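Local coordinates for protein ecto-NAD+ glycohydrolase (CD38 molecule) (Bos taurus, PDB 3GC6) that belongs to the ADP-ribosyl cyclase family of ectoenzymes, as the CD38 molecule, a disulfide-rich glycoprotein with a parallel beta-sheet, at residues S88-Y97 against V168-D178. The protein carries 1 engineered substitution. Residues are numbered along the deposited sequence; the frame is centred on the assembly and turned at random.
Sequences SKTKELAHEY and VLNGSLENAFD. With NAG (2-acetamido-2-deoxy-beta-D-glucopyranose), chain C.
Two first torsions send the polar groups of Thr90 and Asn170 to backbone carbonyls across the contact: at chi1 53° the hydroxyl of Thr90 sits between its own backbone N and carbonyl carbon and reaches Val168 O, while chi1 -164° swings the amide of Asn170 away from its backbone N, toward Lys89 O. The hydroxyl bond, Thr90 OG1 to Val168 O at 2.8 Å, comes from above the carbonyl plane, leaving the region near the C=O axis to Ser88 N; two donors thus grip one buried oxygen where strand 85-88 pairs in parallel with strand 164-170. Asn170 is the glycosylated residue, its ND2 bound to C1 of the sugar. The hydrogen left on Asn170 ND2 makes a nearly straight bond (169°) to Lys89 O at 2.9 Å, and Asn170 OD1 accepts from Ser172 N at 2.8 Å, closing an Asx turn. Thr90 CG2, anti to the carbonyl carbon, packs 3.7 Å from Asn170 CB. In the first turns of helix 91-101, Leu93, Ala94 and Tyr97 clasp Val168, whose CG1 lies 3.8 Å from Leu93 CD2; Phe243 of helix 240-244 adds to this apolar cluster. On the other flank Lys89 passes Leu173 CD1, 3.5 Å from Lys89 CB, before Lys89 NZ makes a salt bridge with Asp178 OD2 at 3.0 Å, on the lone pair anti to the other carboxylate oxygen. Held at both ends, the glycosylated amide probably has little freedom to rotate, which would fix the direction in which the glycan leaves the protein.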
loop_
_atom_site.group_PDB
_atom_site.type_symbol
_atom_site.label_atom_id
_atom_site.label_comp_id
_atom_site.label_asym_id
_atom_site.label_seq_id
_atom_site.Cartn_x
_atom_site.Cartn_y
_atom_site.Cartn_z
ATOM N N SER A 88 -26.710 -2.964 -13.278
ATOM C CA SER A 88 -27.947 -2.894 -12.509
ATOM C C SER A 88 -28.687 -4.195 -12.709
ATOM O O SER A 88 -28.949 -4.580 -13.853
ATOM C CB SER A 88 -28.806 -1.722 -13.026
ATOM O OG SER A 88 -29.955 -1.502 -12.206
ATOM N N LYS A 89 -28.967 -4.890 -11.604
ATOM C CA LYS A 89 -29.694 -6.176 -11.621
ATOM C C LYS A 89 -28.905 -7.326 -12.261
ATOM O O LYS A 89 -29.472 -8.370 -12.565
ATOM C CB LYS A 89 -31.081 -6.063 -12.275
ATOM C CG LYS A 89 -31.862 -4.767 -11.958
ATOM C CD LYS A 89 -32.078 -4.601 -10.467
ATOM C CE LYS A 89 -32.856 -3.302 -10.119
ATOM N NZ LYS A 89 -34.227 -3.224 -10.700
ATOM N N THR A 90 -27.592 -7.143 -12.415
ATOM C CA THR A 90 -26.717 -8.125 -13.075
ATOM C C THR A 90 -25.440 -8.334 -12.244
ATOM O O THR A 90 -24.347 -8.506 -12.796
ATOM C CB THR A 90 -26.275 -7.592 -14.450
ATOM O OG1 THR A 90 -25.724 -6.280 -14.244
ATOM C CG2 THR A 90 -27.478 -7.502 -15.396
ATOM N N LYS A 91 -25.583 -8.361 -10.925
ATOM C CA LYS A 91 -24.401 -8.356 -10.064
ATOM C C LYS A 91 -23.376 -9.409 -10.457
ATOM O O LYS A 91 -22.203 -9.107 -10.632
ATOM C CB LYS A 91 -24.792 -8.584 -8.602
ATOM C CG LYS A 91 -23.596 -8.451 -7.677
ATOM C CD LYS A 91 -24.002 -8.425 -6.210
ATOM C CE LYS A 91 -22.780 -8.212 -5.307
ATOM N NZ LYS A 91 -22.162 -6.850 -5.422
ATOM N N GLU A 92 -23.806 -10.655 -10.546
ATOM C CA GLU A 92 -22.843 -11.737 -10.802
ATOM C C GLU A 92 -22.170 -11.595 -12.190
ATOM O O GLU A 92 -20.946 -11.683 -12.339
ATOM C CB GLU A 92 -23.532 -13.108 -10.646
ATOM C CG GLU A 92 -23.711 -13.583 -9.177
ATOM C CD GLU A 92 -24.860 -12.894 -8.419
ATOM O OE1 GLU A 92 -25.665 -12.209 -9.087
ATOM O OE2 GLU A 92 -24.954 -13.019 -7.167
ATOM N N LEU A 93 -22.983 -11.347 -13.201
ATOM C CA LEU A 93 -22.454 -11.239 -14.561
ATOM C C LEU A 93 -21.520 -10.043 -14.704
ATOM O O LEU A 93 -20.461 -10.157 -15.320
ATOM C CB LEU A 93 -23.600 -11.108 -15.552
ATOM C CG LEU A 93 -23.144 -10.848 -16.980
ATOM C CD1 LEU A 93 -22.342 -12.004 -17.595
ATOM C CD2 LEU A 93 -24.389 -10.491 -17.809
ATOM N N ALA A 94 -21.926 -8.898 -14.148
ATOM C CA ALA A 94 -21.141 -7.679 -14.319
ATOM C C ALA A 94 -19.762 -7.839 -13.700
ATOM O O ALA A 94 -18.760 -7.384 -14.264
ATOM C CB ALA A 94 -21.883 -6.444 -13.704
ATOM N N HIS A 95 -19.706 -8.509 -12.557
ATOM C CA HIS A 95 -18.416 -8.649 -11.873
ATOM C C HIS A 95 -17.539 -9.686 -12.564
ATOM O O HIS A 95 -16.330 -9.487 -12.691
ATOM C CB HIS A 95 -18.628 -8.832 -10.377
ATOM C CG HIS A 95 -19.311 -7.647 -9.747
ATOM N ND1 HIS A 95 -18.620 -6.526 -9.312
ATOM C CD2 HIS A 95 -20.626 -7.375 -9.537
ATOM C CE1 HIS A 95 -19.472 -5.632 -8.840
ATOM N NE2 HIS A 95 -20.696 -6.121 -8.963
ATOM N N GLU A 96 -18.165 -10.732 -13.101
ATOM C CA GLU A 96 -17.400 -11.686 -13.927
ATOM C C GLU A 96 -16.817 -10.975 -15.151
ATOM O O GLU A 96 -15.636 -11.130 -15.480
ATOM C CB GLU A 96 -18.269 -12.884 -14.335
ATOM C CG GLU A 96 -17.533 -13.947 -15.181
ATOM C CD GLU A 96 -16.347 -14.598 -14.478
ATOM O OE1 GLU A 96 -16.229 -14.494 -13.230
ATOM O OE2 GLU A 96 -15.541 -15.235 -15.206
ATOM N N TYR A 97 -17.645 -10.178 -15.828
ATOM C CA TYR A 97 -17.173 -9.433 -16.992
ATOM C C TYR A 97 -16.017 -8.502 -16.614
ATOM O O TYR A 97 -14.990 -8.466 -17.292
ATOM C CB TYR A 97 -18.355 -8.638 -17.548
ATOM C CG TYR A 97 -18.051 -7.561 -18.570
ATOM C CD1 TYR A 97 -17.702 -7.890 -19.880
ATOM C CD2 TYR A 97 -18.213 -6.224 -18.247
ATOM C CE1 TYR A 97 -17.486 -6.895 -20.841
ATOM C CE2 TYR A 97 -18.000 -5.230 -19.198
ATOM C CZ TYR A 97 -17.616 -5.567 -20.464
ATOM O OH TYR A 97 -17.410 -4.575 -21.403
ATOM N N VAL A 168 -23.809 -2.984 -17.793
ATOM C CA VAL A 168 -24.361 -4.334 -17.994
ATOM C C VAL A 168 -25.758 -4.384 -17.383
ATOM O O VAL A 168 -25.932 -4.232 -16.175
ATOM C CB VAL A 168 -23.483 -5.353 -17.266
ATOM C CG1 VAL A 168 -23.962 -6.775 -17.535
ATOM C CG2 VAL A 168 -22.036 -5.218 -17.733
ATOM N N LEU A 169 -26.745 -4.633 -18.246
ATOM C CA LEU A 169 -28.144 -4.637 -17.848
ATOM C C LEU A 169 -28.792 -6.004 -18.127
ATOM O O LEU A 169 -28.256 -6.796 -18.902
ATOM C CB LEU A 169 -28.899 -3.534 -18.582
ATOM C CG LEU A 169 -28.394 -2.126 -18.282
ATOM C CD1 LEU A 169 -29.161 -1.099 -19.117
ATOM C CD2 LEU A 169 -28.573 -1.773 -16.795
ATOM N N ASN A 170 -29.932 -6.239 -17.488
ATOM C CA ASN A 170 -30.545 -7.572 -17.473
ATOM C C ASN A 170 -31.667 -7.700 -18.491
ATOM O O ASN A 170 -32.751 -7.177 -18.264
ATOM C CB ASN A 170 -31.083 -7.833 -16.070
ATOM C CG ASN A 170 -31.387 -9.299 -15.824
ATOM O OD1 ASN A 170 -31.880 -10.002 -16.715
ATOM N ND2 ASN A 170 -31.054 -9.758 -14.609
ATOM N N GLY A 171 -31.359 -8.349 -19.614
ATOM C CA GLY A 171 -32.309 -8.580 -20.696
ATOM C C GLY A 171 -33.359 -9.614 -20.339
ATOM O O GLY A 171 -34.275 -9.832 -21.137
ATOM N N SER A 172 -33.243 -10.225 -19.162
ATOM C CA SER A 172 -34.239 -11.203 -18.710
ATOM C C SER A 172 -35.274 -10.602 -17.758
ATOM O O SER A 172 -36.132 -11.310 -17.226
ATOM C CB SER A 172 -33.586 -12.479 -18.153
ATOM O OG SER A 172 -33.086 -13.260 -19.226
ATOM N N LEU A 173 -35.211 -9.285 -17.559
ATOM C CA LEU A 173 -36.222 -8.583 -16.791
ATOM C C LEU A 173 -37.133 -7.852 -17.775
ATOM O O LEU A 173 -36.739 -7.568 -18.900
ATOM C CB LEU A 173 -35.575 -7.565 -15.842
ATOM C CG LEU A 173 -34.668 -8.123 -14.741
ATOM C CD1 LEU A 173 -34.082 -6.963 -13.893
ATOM C CD2 LEU A 173 -35.381 -9.149 -13.860
ATOM N N GLU A 174 -38.358 -7.575 -17.347
ATOM C CA GLU A 174 -39.303 -6.839 -18.180
ATOM C C GLU A 174 -38.781 -5.436 -18.482
ATOM O O GLU A 174 -38.897 -4.952 -19.606
ATOM C CB GLU A 174 -40.687 -6.760 -17.506
ATOM C CG GLU A 174 -41.832 -6.560 -18.495
ATOM C CD GLU A 174 -41.948 -7.720 -19.486
ATOM O OE1 GLU A 174 -41.950 -8.895 -19.046
ATOM O OE2 GLU A 174 -42.026 -7.462 -20.706
ATOM N N ASN A 175 -38.160 -4.822 -17.482
ATOM C CA ASN A 175 -37.539 -3.521 -17.666
ATOM C C ASN A 175 -36.082 -3.503 -17.245
ATOM O O ASN A 175 -35.756 -3.425 -16.065
ATOM C CB ASN A 175 -38.348 -2.435 -16.968
ATOM C CG ASN A 175 -39.764 -2.353 -17.518
ATOM O OD1 ASN A 175 -40.729 -2.660 -16.807
ATOM N ND2 ASN A 175 -39.902 -2.011 -18.795
ATOM N N ALA A 176 -35.213 -3.570 -18.241
ATOM C CA ALA A 176 -33.769 -3.647 -17.952
ATOM C C ALA A 176 -33.251 -2.367 -17.292
ATOM O O ALA A 176 -32.253 -2.400 -16.567
ATOM C CB ALA A 176 -32.980 -3.937 -19.237
ATOM N N PHE A 177 -33.905 -1.234 -17.566
ATOM C CA PHE A 177 -33.578 0.029 -16.898
ATOM C C PHE A 177 -34.686 0.380 -15.916
ATOM O O PHE A 177 -35.842 0.551 -16.315
ATOM C CB PHE A 177 -33.410 1.199 -17.884
ATOM C CG PHE A 177 -33.108 2.509 -17.189
ATOM C CD1 PHE A 177 -31.867 2.721 -16.602
ATOM C CD2 PHE A 177 -34.054 3.516 -17.100
ATOM C CE1 PHE A 177 -31.572 3.925 -15.936
ATOM C CE2 PHE A 177 -33.767 4.718 -16.457
ATOM C CZ PHE A 177 -32.538 4.918 -15.861
ATOM N N ASP A 178 -34.324 0.469 -14.641
ATOM C CA ASP A 178 -35.280 0.816 -13.586
ATOM C C ASP A 178 -34.904 2.191 -13.072
ATOM O O ASP A 178 -33.831 2.370 -12.476
ATOM C CB ASP A 178 -35.172 -0.232 -12.485
ATOM C CG ASP A 178 -36.055 0.057 -11.274
ATOM O OD1 ASP A 178 -36.782 1.065 -11.252
ATOM O OD2 ASP A 178 -35.980 -0.763 -10.336
HETATM C C1 NAG C . -31.524 -11.080 -14.184
HETATM C C2 NAG C . -30.243 -11.907 -13.993
HETATM C C3 NAG C . -30.580 -13.210 -13.245
HETATM C C4 NAG C . -31.469 -13.006 -12.009
HETATM C C5 NAG C . -32.645 -12.100 -12.366
HETATM C C6 NAG C . -33.526 -11.744 -11.156
HETATM C C7 NAG C . -28.485 -11.627 -15.687
HETATM C C8 NAG C . -28.072 -11.900 -17.101
HETATM N N2 NAG C . -29.616 -12.232 -15.279
HETATM O O3 NAG C . -29.396 -13.908 -12.912
HETATM O O4 NAG C . -31.953 -14.273 -11.536
HETATM O O5 NAG C . -32.125 -10.897 -12.909
HETATM O O6 NAG C . -32.736 -11.223 -10.105
HETATM O O7 NAG C . -27.799 -10.898 -14.965
HETATM O O HOH W 1 -31.050 -4.520 -15.581
HETATM O O HOH W 2 -31.810 -0.726 -13.992
HETATM O O HOH W 3 -36.202 -3.889 -12.995
#